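PDB 6M4K: alpha-amylase from Eisenia fetida, which probably cleaves internal alpha-1,4-glucosidic linkages in starch-like polysaccharides, as a calcium-binding, TIM-barrel glycoside hydrolase of family 13. Local coordinates for residues Cys163-Ser166 and Gly167-Asp170; Lys203-Pro207 and Gly208-Ala212; Leu220-Trp224 and Phe225-Arg229; Pro62-Gln65 and Arg66-Val70. All coordinates share one frame; numbering follows the deposited sequence.

Contact 1: Cys163-Ser166 and Gly167-Asp170. With CA (calcium ion), chain B.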
loop_
_atom_site.group_PDB
_atom_site.type_symbol
_atom_site.label_atom_id
_atom_site.label_comp_id
_atom_site.label_asym_id
_atom_site.label_seq_id
_atom_site.Cartn_x
_atom_site.Cartn_y
_atom_site.Cartn_z
ATOM N N CYS A 163 20.427 16.127 2.952
ATOM C CA CYS A 163 20.381 16.750 1.639
ATOM C C CYS A 163 18.978 16.621 1.048
ATOM O O CYS A 163 18.087 16.001 1.632
ATOM C CB CYS A 163 21.453 16.170 0.717
ATOM S SG CYS A 163 23.157 16.477 1.276
ATOM N N ARG A 164 18.767 17.225 -0.118
ATOM C CA ARG A 164 17.433 17.309 -0.698
ATOM C C ARG A 164 17.164 16.131 -1.623
ATOM O O ARG A 164 17.944 15.855 -2.540
ATOM C CB ARG A 164 17.285 18.601 -1.494
ATOM C CG ARG A 164 17.415 19.844 -0.658
ATOM C CD ARG A 164 17.631 21.040 -1.565
ATOM N NE ARG A 164 17.722 22.281 -0.806
ATOM C CZ ARG A 164 18.071 23.439 -1.354
ATOM N NH1 ARG A 164 18.355 23.487 -2.644
ATOM N NH2 ARG A 164 18.133 24.531 -0.611
ATOM N N LEU A 165 16.046 15.458 -1.394
ATOM C CA LEU A 165 15.607 14.416 -2.311
ATOM C C LEU A 165 15.095 15.082 -3.579
ATOM O O LEU A 165 14.039 15.719 -3.566
ATOM C CB LEU A 165 14.500 13.608 -1.655
ATOM C CG LEU A 165 13.841 12.574 -2.567
ATOM C CD1 LEU A 165 14.860 11.547 -3.059
ATOM C CD2 LEU A 165 12.695 11.900 -1.835
ATOM N N SER A 166 15.860 14.962 -4.663
ATOM C CA SER A 166 15.485 15.527 -5.960
ATOM C C SER A 166 15.113 17.004 -5.860
ATOM O O SER A 166 14.207 17.479 -6.543
ATOM C CB SER A 166 14.368 14.721 -6.622
ATOM O OG SER A 166 14.788 13.391 -6.861
ATOM N N GLY A 167 15.797 17.728 -4.975
ATOM C CA GLY A 167 15.586 19.153 -4.814
ATOM C C GLY A 167 14.480 19.559 -3.860
ATOM O O GLY A 167 14.291 20.763 -3.635
ATOM N N LEU A 168 13.736 18.610 -3.295
ATOM C CA LEU A 168 12.704 18.955 -2.328
ATOM C C LEU A 168 13.349 19.583 -1.101
ATOM O O LEU A 168 14.238 18.993 -0.484
ATOM C CB LEU A 168 11.947 17.687 -1.936
ATOM C CG LEU A 168 11.187 17.024 -3.083
ATOM C CD1 LEU A 168 10.843 15.586 -2.684
ATOM C CD2 LEU A 168 9.938 17.802 -3.434
ATOM N N ARG A 169 12.912 20.792 -0.755
ATOM C CA ARG A 169 13.533 21.518 0.347
ATOM C C ARG A 169 13.340 20.747 1.649
ATOM O O ARG A 169 12.216 20.416 2.039
ATOM C CB ARG A 169 12.966 22.938 0.435
ATOM C CG ARG A 169 13.082 23.782 -0.865
ATOM C CD ARG A 169 14.370 23.562 -1.640
ATOM N NE ARG A 169 14.680 24.655 -2.570
ATOM C CZ ARG A 169 15.183 24.487 -3.787
ATOM N NH1 ARG A 169 15.411 23.273 -4.275
ATOM N NH2 ARG A 169 15.463 25.549 -4.533
ATOM N N ASP A 170 14.445 20.466 2.323
ATOM C CA ASP A 170 14.490 19.422 3.338
ATOM C C ASP A 170 14.315 20.030 4.723
ATOM O O ASP A 170 15.148 20.830 5.161
ATOM C CB ASP A 170 15.819 18.683 3.242
ATOM C CG ASP A 170 15.780 17.354 3.949
ATOM O OD1 ASP A 170 15.050 16.456 3.464
ATOM O OD2 ASP A 170 16.463 17.178 4.982
HETATM CA CA CA B . 15.513 14.864 5.339
HETATM O O HOH W 1 16.642 14.101 3.160
HETATM O O HOH W 2 17.103 21.687 2.001
HETATM O O HOH W 3 14.391 16.396 0.745
HETATM O O HOH W 4 16.124 14.951 7.777
HETATM O O HOH W 5 13.868 16.322 6.514
#

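Contact 2: Lys203-Pro207 and Gly208-Ala212. With CA (calcium ion), chain B.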
loop_
_atom_site.group_PDB
_atom_site.type_symbol
_atom_site.label_atom_id
_atom_site.label_comp_id
_atom_site.label_asym_id
_atom_site.label_seq_id
_atom_site.Cartn_x
_atom_site.Cartn_y
_atom_site.Cartn_z
ATOM N N LYS A 203 13.111 7.109 4.892
ATOM C CA LYS A 203 14.554 6.892 4.787
ATOM C C LYS A 203 15.324 8.203 4.801
ATOM O O LYS A 203 16.509 8.219 5.160
ATOM C CB LYS A 203 14.930 6.076 3.546
ATOM C CG LYS A 203 14.979 6.860 2.248
ATOM C CD LYS A 203 15.108 5.920 1.053
ATOM C CE LYS A 203 16.475 5.262 1.000
ATOM N NZ LYS A 203 16.578 4.353 -0.195
ATOM N N HIS A 204 14.669 9.299 4.434
ATOM C CA HIS A 204 15.266 10.626 4.385
ATOM C C HIS A 204 15.124 11.388 5.693
ATOM O O HIS A 204 15.537 12.555 5.765
ATOM C CB HIS A 204 14.664 11.383 3.205
ATOM C CG HIS A 204 14.927 10.700 1.905
ATOM N ND1 HIS A 204 16.176 10.674 1.331
ATOM C CD2 HIS A 204 14.128 9.951 1.106
ATOM C CE1 HIS A 204 16.132 9.964 0.216
ATOM N NE2 HIS A 204 14.900 9.515 0.058
ATOM N N MET A 205 14.563 10.766 6.723
ATOM C CA MET A 205 14.481 11.371 8.039
ATOM C C MET A 205 15.275 10.544 9.040
ATOM O O MET A 205 15.502 9.347 8.850
ATOM C CB MET A 205 13.023 11.539 8.487
ATOM C CG MET A 205 12.287 12.572 7.633
ATOM S SD MET A 205 10.552 12.816 8.029
ATOM C CE MET A 205 9.840 11.278 7.446
ATOM N N TRP A 206 15.712 11.204 10.108
ATOM C CA TRP A 206 16.421 10.512 11.184
ATOM C C TRP A 206 15.411 9.810 12.080
ATOM O O TRP A 206 14.425 10.427 12.490
ATOM C CB TRP A 206 17.225 11.511 12.024
ATOM C CG TRP A 206 18.338 12.163 11.268
ATOM C CD1 TRP A 206 18.313 13.389 10.675
ATOM C CD2 TRP A 206 19.646 11.626 11.019
ATOM N NE1 TRP A 206 19.512 13.648 10.062
ATOM C CE2 TRP A 206 20.350 12.584 10.263
ATOM C CE3 TRP A 206 20.291 10.432 11.365
ATOM C CZ2 TRP A 206 21.660 12.381 9.831
ATOM C CZ3 TRP A 206 21.589 10.232 10.925
ATOM C CH2 TRP A 206 22.262 11.206 10.179
ATOM N N PRO A 207 15.616 8.528 12.404
ATOM C CA PRO A 207 14.708 7.858 13.349
ATOM C C PRO A 207 14.509 8.626 14.647
ATOM O O PRO A 207 13.400 8.637 15.186
ATOM C CB PRO A 207 15.385 6.500 13.573
ATOM C CG PRO A 207 16.099 6.241 12.279
ATOM C CD PRO A 207 16.575 7.596 11.788
ATOM N N GLY A 208 15.563 9.284 15.155
ATOM C CA GLY A 208 15.417 10.075 16.369
ATOM C C GLY A 208 14.472 11.251 16.211
ATOM O O GLY A 208 13.789 11.635 17.160
ATOM N N ASP A 209 14.423 11.845 15.014
ATOM C CA ASP A 209 13.476 12.935 14.772
ATOM C C ASP A 209 12.058 12.397 14.690
ATOM O O ASP A 209 11.130 12.979 15.260
ATOM C CB ASP A 209 13.819 13.679 13.481
ATOM C CG ASP A 209 15.129 14.447 13.567
ATOM O OD1 ASP A 209 15.624 14.698 14.689
ATOM O OD2 ASP A 209 15.668 14.800 12.508
ATOM N N LEU A 210 11.880 11.265 13.998
ATOM C CA LEU A 210 10.581 10.601 13.987
ATOM C C LEU A 210 10.136 10.230 15.397
ATOM O O LEU A 210 8.968 10.412 15.755
ATOM C CB LEU A 210 10.633 9.363 13.089
ATOM C CG LEU A 210 10.636 9.646 11.583
ATOM C CD1 LEU A 210 11.077 8.424 10.790
ATOM C CD2 LEU A 210 9.237 10.092 11.120
ATOM N N GLU A 211 11.060 9.728 16.225
ATOM C CA GLU A 211 10.683 9.371 17.592
ATOM C C GLU A 211 10.189 10.589 18.364
ATOM O O GLU A 211 9.206 10.506 19.111
ATOM C CB GLU A 211 11.853 8.712 18.326
ATOM C CG GLU A 211 11.505 8.296 19.751
ATOM C CD GLU A 211 12.680 7.699 20.497
ATOM O OE1 GLU A 211 13.606 7.178 19.844
ATOM O OE2 GLU A 211 12.678 7.758 21.744
ATOM N N ALA A 212 10.844 11.738 18.169
ATOM C CA ALA A 212 10.439 12.952 18.873
ATOM C C ALA A 212 9.074 13.441 18.409
ATOM O O ALA A 212 8.283 13.945 19.210
ATOM C CB ALA A 212 11.484 14.049 18.663
HETATM CA CA CA B . 15.513 14.864 5.339
HETATM O O HOH W 6 14.917 13.989 10.081
HETATM O O HOH W 1 16.642 14.101 3.160
HETATM O O HOH W 4 16.124 14.951 7.777
HETATM O O HOH W 5 13.868 16.322 6.514
#

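Contact 3: Leu220-Trp224 and Phe225-Arg229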
loop_
_atom_site.group_PDB
_atom_site.type_symbol
_atom_site.label_atom_id
_atom_site.label_comp_id
_atom_site.label_asym_id
_atom_site.label_seq_id
_atom_site.Cartn_x
_atom_site.Cartn_y
_atom_site.Cartn_z
ATOM N N LEU A 220 -5.717 7.858 20.080
ATOM C CA LEU A 220 -6.823 7.853 19.130
ATOM C C LEU A 220 -8.128 8.320 19.773
ATOM O O LEU A 220 -8.331 8.222 20.988
ATOM C CB LEU A 220 -7.003 6.448 18.549
ATOM C CG LEU A 220 -5.852 5.947 17.681
ATOM C CD1 LEU A 220 -6.133 4.544 17.190
ATOM C CD2 LEU A 220 -5.614 6.878 16.505
ATOM N N ASN A 221 -9.015 8.830 18.932
ATOM C CA ASN A 221 -10.277 9.400 19.380
ATOM C C ASN A 221 -11.217 8.291 19.853
ATOM O O ASN A 221 -11.598 7.403 19.081
ATOM C CB ASN A 221 -10.871 10.159 18.192
ATOM C CG ASN A 221 -12.129 10.908 18.528
ATOM O OD1 ASN A 221 -12.938 10.458 19.336
ATOM N ND2 ASN A 221 -12.323 12.052 17.871
ATOM N N THR A 222 -11.598 8.340 21.137
ATOM C CA THR A 222 -12.376 7.264 21.745
ATOM C C THR A 222 -13.845 7.269 21.359
ATOM O O THR A 222 -14.590 6.406 21.830
ATOM C CB THR A 222 -12.212 7.241 23.267
ATOM O OG1 THR A 222 -12.645 8.488 23.817
ATOM C CG2 THR A 222 -10.758 7.001 23.632
ATOM N N GLN A 223 -14.286 8.191 20.504
ATOM C CA GLN A 223 -15.585 7.997 19.875
ATOM C C GLN A 223 -15.631 6.673 19.120
ATOM O O GLN A 223 -16.687 6.038 19.042
ATOM C CB GLN A 223 -15.911 9.167 18.944
ATOM C CG GLN A 223 -17.313 9.112 18.349
ATOM C CD GLN A 223 -17.624 10.306 17.460
ATOM O OE1 GLN A 223 -17.082 11.391 17.646
ATOM N NE2 GLN A 223 -18.505 10.104 16.490
ATOM N N TRP A 224 -14.492 6.226 18.586
ATOM C CA TRP A 224 -14.450 4.996 17.798
ATOM C C TRP A 224 -13.413 3.999 18.297
ATOM O O TRP A 224 -13.596 2.784 18.156
ATOM C CB TRP A 224 -14.125 5.301 16.332
ATOM C CG TRP A 224 -15.104 6.182 15.641
ATOM C CD1 TRP A 224 -16.306 5.815 15.114
ATOM C CD2 TRP A 224 -14.953 7.580 15.370
ATOM N NE1 TRP A 224 -16.919 6.905 14.540
ATOM C CE2 TRP A 224 -16.108 8.000 14.684
ATOM C CE3 TRP A 224 -13.954 8.519 15.647
ATOM C CZ2 TRP A 224 -16.287 9.324 14.266
ATOM C CZ3 TRP A 224 -14.136 9.824 15.233
ATOM C CH2 TRP A 224 -15.287 10.211 14.552
ATOM N N PHE A 225 -12.305 4.491 18.830
ATOM C CA PHE A 225 -11.155 3.650 19.112
ATOM C C PHE A 225 -11.022 3.383 20.602
ATOM O O PHE A 225 -11.494 4.172 21.426
ATOM C CB PHE A 225 -9.880 4.317 18.583
ATOM C CG PHE A 225 -9.932 4.574 17.106
ATOM C CD1 PHE A 225 -9.833 3.521 16.215
ATOM C CD2 PHE A 225 -10.132 5.847 16.607
ATOM C CE1 PHE A 225 -9.919 3.740 14.838
ATOM C CE2 PHE A 225 -10.216 6.069 15.230
ATOM C CZ PHE A 225 -10.107 5.008 14.354
ATOM N N PRO A 226 -10.394 2.273 20.985
ATOM C CA PRO A 226 -10.247 1.977 22.413
ATOM C C PRO A 226 -9.415 3.046 23.098
ATOM O O PRO A 226 -8.510 3.642 22.508
ATOM C CB PRO A 226 -9.514 0.631 22.423
ATOM C CG PRO A 226 -9.796 0.024 21.070
ATOM C CD PRO A 226 -9.870 1.190 20.129
ATOM N N ALA A 227 -9.734 3.292 24.367
ATOM C CA ALA A 227 -8.941 4.230 25.145
ATOM C C ALA A 227 -7.506 3.730 25.267
ATOM O O ALA A 227 -7.244 2.527 25.306
ATOM C CB ALA A 227 -9.553 4.422 26.536
ATOM N N GLY A 228 -6.571 4.672 25.288
ATOM C CA GLY A 228 -5.171 4.343 25.478
ATOM C C GLY A 228 -4.488 3.694 24.293
ATOM O O GLY A 228 -3.533 2.932 24.480
ATOM N N ARG A 229 -4.930 3.999 23.077
ATOM C CA ARG A 229 -4.394 3.389 21.870
ATOM C C ARG A 229 -3.618 4.424 21.066
ATOM O O ARG A 229 -4.136 5.507 20.766
ATOM C CB ARG A 229 -5.531 2.822 21.023
ATOM C CG ARG A 229 -5.076 1.870 19.959
ATOM C CD ARG A 229 -4.444 0.651 20.598
ATOM N NE ARG A 229 -3.824 -0.196 19.592
ATOM C CZ ARG A 229 -4.378 -1.304 19.120
ATOM N NH1 ARG A 229 -5.556 -1.699 19.585
ATOM N NH2 ARG A 229 -3.748 -2.018 18.196
HETATM O O HOH W 7 -7.240 6.029 22.468
HETATM O O HOH W 8 -13.961 3.610 21.523
#

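Contact 4: Pro62-Gln65 and Arg66-Val70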
loop_
_atom_site.group_PDB
_atom_site.type_symbol
_atom_site.label_atom_id
_atom_site.label_comp_id
_atom_site.label_asym_id
_atom_site.label_seq_id
_atom_site.Cartn_x
_atom_site.Cartn_y
_atom_site.Cartn_z
ATOM N N PRO A 62 0.046 17.082 -12.188
ATOM C CA PRO A 62 0.567 15.722 -12.014
ATOM C C PRO A 62 0.197 15.148 -10.648
ATOM O O PRO A 62 -0.092 15.877 -9.698
ATOM C CB PRO A 62 2.081 15.935 -12.116
ATOM C CG PRO A 62 2.286 17.306 -11.541
ATOM C CD PRO A 62 1.091 18.105 -12.029
ATOM N N TRP A 63 0.247 13.815 -10.538
ATOM C CA TRP A 63 -0.017 13.212 -9.229
ATOM C C TRP A 63 1.009 13.673 -8.202
ATOM O O TRP A 63 0.666 13.879 -7.032
ATOM C CB TRP A 63 -0.038 11.677 -9.309
ATOM C CG TRP A 63 1.265 11.106 -9.701
ATOM C CD1 TRP A 63 1.709 10.871 -10.975
ATOM C CD2 TRP A 63 2.337 10.718 -8.828
ATOM N NE1 TRP A 63 2.980 10.363 -10.946
ATOM C CE2 TRP A 63 3.393 10.259 -9.642
ATOM C CE3 TRP A 63 2.508 10.724 -7.437
ATOM C CZ2 TRP A 63 4.600 9.799 -9.115
ATOM C CZ3 TRP A 63 3.713 10.276 -6.912
ATOM C CH2 TRP A 63 4.740 9.814 -7.750
ATOM N N TRP A 64 2.250 13.891 -8.624
ATOM C CA TRP A 64 3.315 14.133 -7.658
ATOM C C TRP A 64 3.260 15.512 -7.017
ATOM O O TRP A 64 4.000 15.759 -6.058
ATOM C CB TRP A 64 4.693 13.809 -8.231
ATOM C CG TRP A 64 5.000 14.323 -9.597
ATOM C CD1 TRP A 64 5.070 13.574 -10.740
ATOM C CD2 TRP A 64 5.348 15.662 -9.971
ATOM N NE1 TRP A 64 5.429 14.363 -11.800
ATOM C CE2 TRP A 64 5.601 15.649 -11.363
ATOM C CE3 TRP A 64 5.480 16.863 -9.269
ATOM C CZ2 TRP A 64 5.972 16.793 -12.067
ATOM C CZ3 TRP A 64 5.840 18.015 -9.985
ATOM C CH2 TRP A 64 6.088 17.957 -11.367
ATOM N N GLN A 65 2.403 16.421 -7.500
ATOM C CA GLN A 65 2.243 17.698 -6.812
ATOM C C GLN A 65 1.801 17.497 -5.363
ATOM O O GLN A 65 2.107 18.330 -4.501
ATOM C CB GLN A 65 1.258 18.600 -7.573
ATOM C CG GLN A 65 -0.178 18.185 -7.401
ATOM C CD GLN A 65 -1.162 18.996 -8.233
ATOM O OE1 GLN A 65 -0.787 19.959 -8.920
ATOM N NE2 GLN A 65 -2.431 18.612 -8.172
ATOM N N ARG A 66 1.115 16.385 -5.073
ATOM C CA ARG A 66 0.620 16.144 -3.721
ATOM C C ARG A 66 1.718 15.744 -2.749
ATOM O O ARG A 66 1.467 15.749 -1.538
ATOM C CB ARG A 66 -0.515 15.117 -3.725
ATOM C CG ARG A 66 -1.719 15.631 -4.494
ATOM C CD ARG A 66 -2.879 14.678 -4.433
ATOM N NE ARG A 66 -3.550 14.696 -3.129
ATOM C CZ ARG A 66 -4.780 14.240 -2.948
ATOM N NH1 ARG A 66 -5.456 13.756 -3.985
ATOM N NH2 ARG A 66 -5.363 14.284 -1.755
ATOM N N TYR A 67 2.924 15.465 -3.234
ATOM C CA TYR A 67 4.058 15.147 -2.378
ATOM C C TYR A 67 4.958 16.354 -2.137
ATOM O O TYR A 67 6.085 16.194 -1.658
ATOM C CB TYR A 67 4.794 13.911 -2.916
ATOM C CG TYR A 67 3.892 12.707 -2.746
ATOM C CD1 TYR A 67 3.835 12.033 -1.528
ATOM C CD2 TYR A 67 3.036 12.294 -3.759
ATOM C CE1 TYR A 67 2.965 10.969 -1.331
ATOM C CE2 TYR A 67 2.165 11.232 -3.577
ATOM C CZ TYR A 67 2.139 10.573 -2.358
ATOM O OH TYR A 67 1.252 9.529 -2.203
ATOM N N GLN A 68 4.452 17.563 -2.419
ATOM C CA GLN A 68 5.131 18.829 -2.144
ATOM C C GLN A 68 4.235 19.678 -1.255
ATOM O O GLN A 68 3.460 20.519 -1.746
ATOM C CB GLN A 68 5.503 19.548 -3.439
ATOM C CG GLN A 68 6.588 18.803 -4.182
ATOM C CD GLN A 68 7.144 19.577 -5.353
ATOM O OE1 GLN A 68 7.426 20.775 -5.248
ATOM N NE2 GLN A 68 7.304 18.901 -6.479
ATOM N N PRO A 69 4.321 19.508 0.063
ATOM C CA PRO A 69 3.485 20.298 0.969
ATOM C C PRO A 69 3.748 21.792 0.850
ATOM O O PRO A 69 4.887 22.241 0.682
ATOM C CB PRO A 69 3.880 19.784 2.358
ATOM C CG PRO A 69 4.366 18.400 2.103
ATOM C CD PRO A 69 5.075 18.461 0.777
ATOM N N VAL A 70 2.662 22.546 0.986
ATOM C CA VAL A 70 2.702 23.997 1.070
ATOM C C VAL A 70 2.291 24.495 2.455
ATOM O O VAL A 70 2.856 25.468 2.964
ATOM C CB VAL A 70 1.844 24.620 -0.055
ATOM C CG1 VAL A 70 1.630 26.125 0.168
ATOM C CG2 VAL A 70 2.500 24.361 -1.408
HETATM O O HOH W 9 6.805 15.985 -6.015
#

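Contact 1: Cys163-Ser166 and Gly167-Asp170
The calcium site of the catalytic domain closes one end of this loop, where D170 meets C163. D170 grips the metal with both carboxylate oxygens, OD1 and OD2 each 2.5 Å from the calcium ion. CG stands anti to the backbone N (chi1 -163°), which brings the carboxylate to the metal past the carbonyl of C163. C163 O does not bind calcium directly but accepts a hydrogen bond from a water ligand of the metal. N105, R161 and H204 add the remaining protein ligands, and H139 bonds D170 OD2.

Between these ends the chain folds tightly on itself: L168 N donates to L165 O at 2.9 Å, with the donor well above the carbonyl plane. G167, with phi at 86°, would jam any CB against the carbonyl oxygen of S166. A second water ties L165 N, L168 O and D170 OD1 together, linking the turn to the first shell of the metal.

On another side of the loop the guanidinium of R164 lies flat on that of R169, centres 3.9 Å apart and planes at 16°. R169 NH1 donates to G167 O (2.8 Å) on a lone pair in the carbonyl plane, and its NE to G123 O; R164 NE and D170 N share a water. Two like charges are thus stacked face to face, a repulsion that these peripheral carbonyl and water bonds would probably ease in part.

Contact 2: Lys203-Pro207 and Gly208-Ala212
W206 and D209 meet where helix 207-214 begins, and backbone bonds do most of the joining. W206, at the N-cap position, offers its carbonyl oxygen to L210 N at 3.1 Å, nearly along the C=O axis, and more weakly to D209 N. One residue on, P207 O takes E211 N at 2.8 Å, so the first helical turn is already locked.

Polar side-chain contact comes from D209. Its OD2 sits at the edge of the W206 indole, near the ring plane and 3.5 Å from CD1, with carboxylate and ring turned 78° against each other. Both side chains run side by side in the same direction. A water donates to that OD2 (2.7 Å) and accepts from W206 N (2.9 Å), while R179 forms a salt bridge with OD1 and N162 takes W206 NE1.

Apolar contact is slight: M205 CE meets L210 CD2 at 3.9 Å, the chains crossing at about a right angle, a less certain contact because M205 is modelled in two conformers.

The metal comes last. H204 O, two residues before the N-cap, is a calcium ligand at 2.4 Å, and H204 ND1 bonds to V160 O. The metal is likely to polarise this carbonyl, while the negative D209, though paired with R179, would probably interact favourably with the partly positive helix start. Ligand and helix start thus share one short run of chain.

Contact 3: Leu220-Trp224 and Phe225-Arg229
F225 packs between L220 and W224 from CB outward. CB lies 3.6 Å from L220 CB; chi1 of -59° sets CG beside the backbone N and swings the ring between its two neighbours. Over one face comes W224 CB, 4.2 Å from the ring centroid. L220 CD1 covers the opposite face, nearest CG at 3.8 Å. At CD2 the ring turns its edge to N221 O, 3.3 Å away and near the ring plane, while CE2 passes W224 CB. Y97 and, from helix 81-93, N92 also meet the ring.

The backbone holds F225 in place: F225 N donates to N221 O at 3.0 Å, and W224 N reaches the same oxygen from the other face of its plane. N221 OD1 takes Q223 N in an Asx turn, and N221 ND2 donates to G191 O. Replacing F225 by an alanine here would probably open a gap between L220 CD1 and W224 CB, which now cover its two faces. L220 N donates to R229 O at 2.9 Å, drawing the ends of the loop together round the type II turn P226-R229. This is a compact, turn-rich connection of the TIM barrel, leading from helix 207-214 into strand 232-235.

Contact 4: Pro62-Gln65 and Arg66-Val70
The indole of W63 receives W64 CB over one face and Y67 CE2 at its edge, near the ring plane and 3.8 Å from CZ3. The W63 six-membered ring and the Y67 ring meet obliquely, centroids 5.9 Å apart and planes at 72°. With chi1 at 64°, W63 CG sits in the crowded position between backbone N and carbonyl carbon, which lays the indole back along the turn toward Y67. At the edge of the Y67 ring lies W64 O. W64 carries P62 CG over the centre of one face, 3.6 Å above the plane. The Q68 amide runs alongside this indole, planes 7° apart, with NE2 3.9 Å from CZ3; OE1 is taken by R54 and G109.

A short 3-10 turn sets these groups in place. R66 N donates to W63 O, Y67 N to W64 O (3.0 Å) and Q68 N to Q65 O, each donor standing above the carbonyl plane. Water bridges W64 O, at 2.8 Å, to Q68 NE2, at 3.0 Å. A serine in place of W63 would probably leave Y67 CE2 without its apolar neighbour, and R306 without its cation-pi partner.

The turn lies in the long loop from strand 44-47 to helix 81-93. Y67 OH reaches D101 of strand 97-102 and R66 forms a salt bridge with E24, just past strand 19-22, while its NH2 donates to P49 O, so the loop is pinned to the C-terminal mouth of the barrel, where TIM-barrel enzymes carry their active sites.

Along the chain the order is contact 4, 1, 2, 3, all within the catalytic domain. Contacts 2 and 4 both lie on the same side of the chain's centre as contact 1. Contacts 1 and 2 share the calcium ion and three of its waters, their centres 16 Å apart, and L165 CD1 packs on H204 NE2. Contact 4 touches contact 1 through Q68 CG and L168 CD2, centres 14 Å apart. Contact 3 stands apart, about 14 Å from contact 2 at the nearest atoms, in the connection from helix 207-214 to strand 232-235. The metal ties the excursion between strands 97-102 and 196-199, which supplies N105, R161 and D170, to the loop after strand 196-199, which supplies H204.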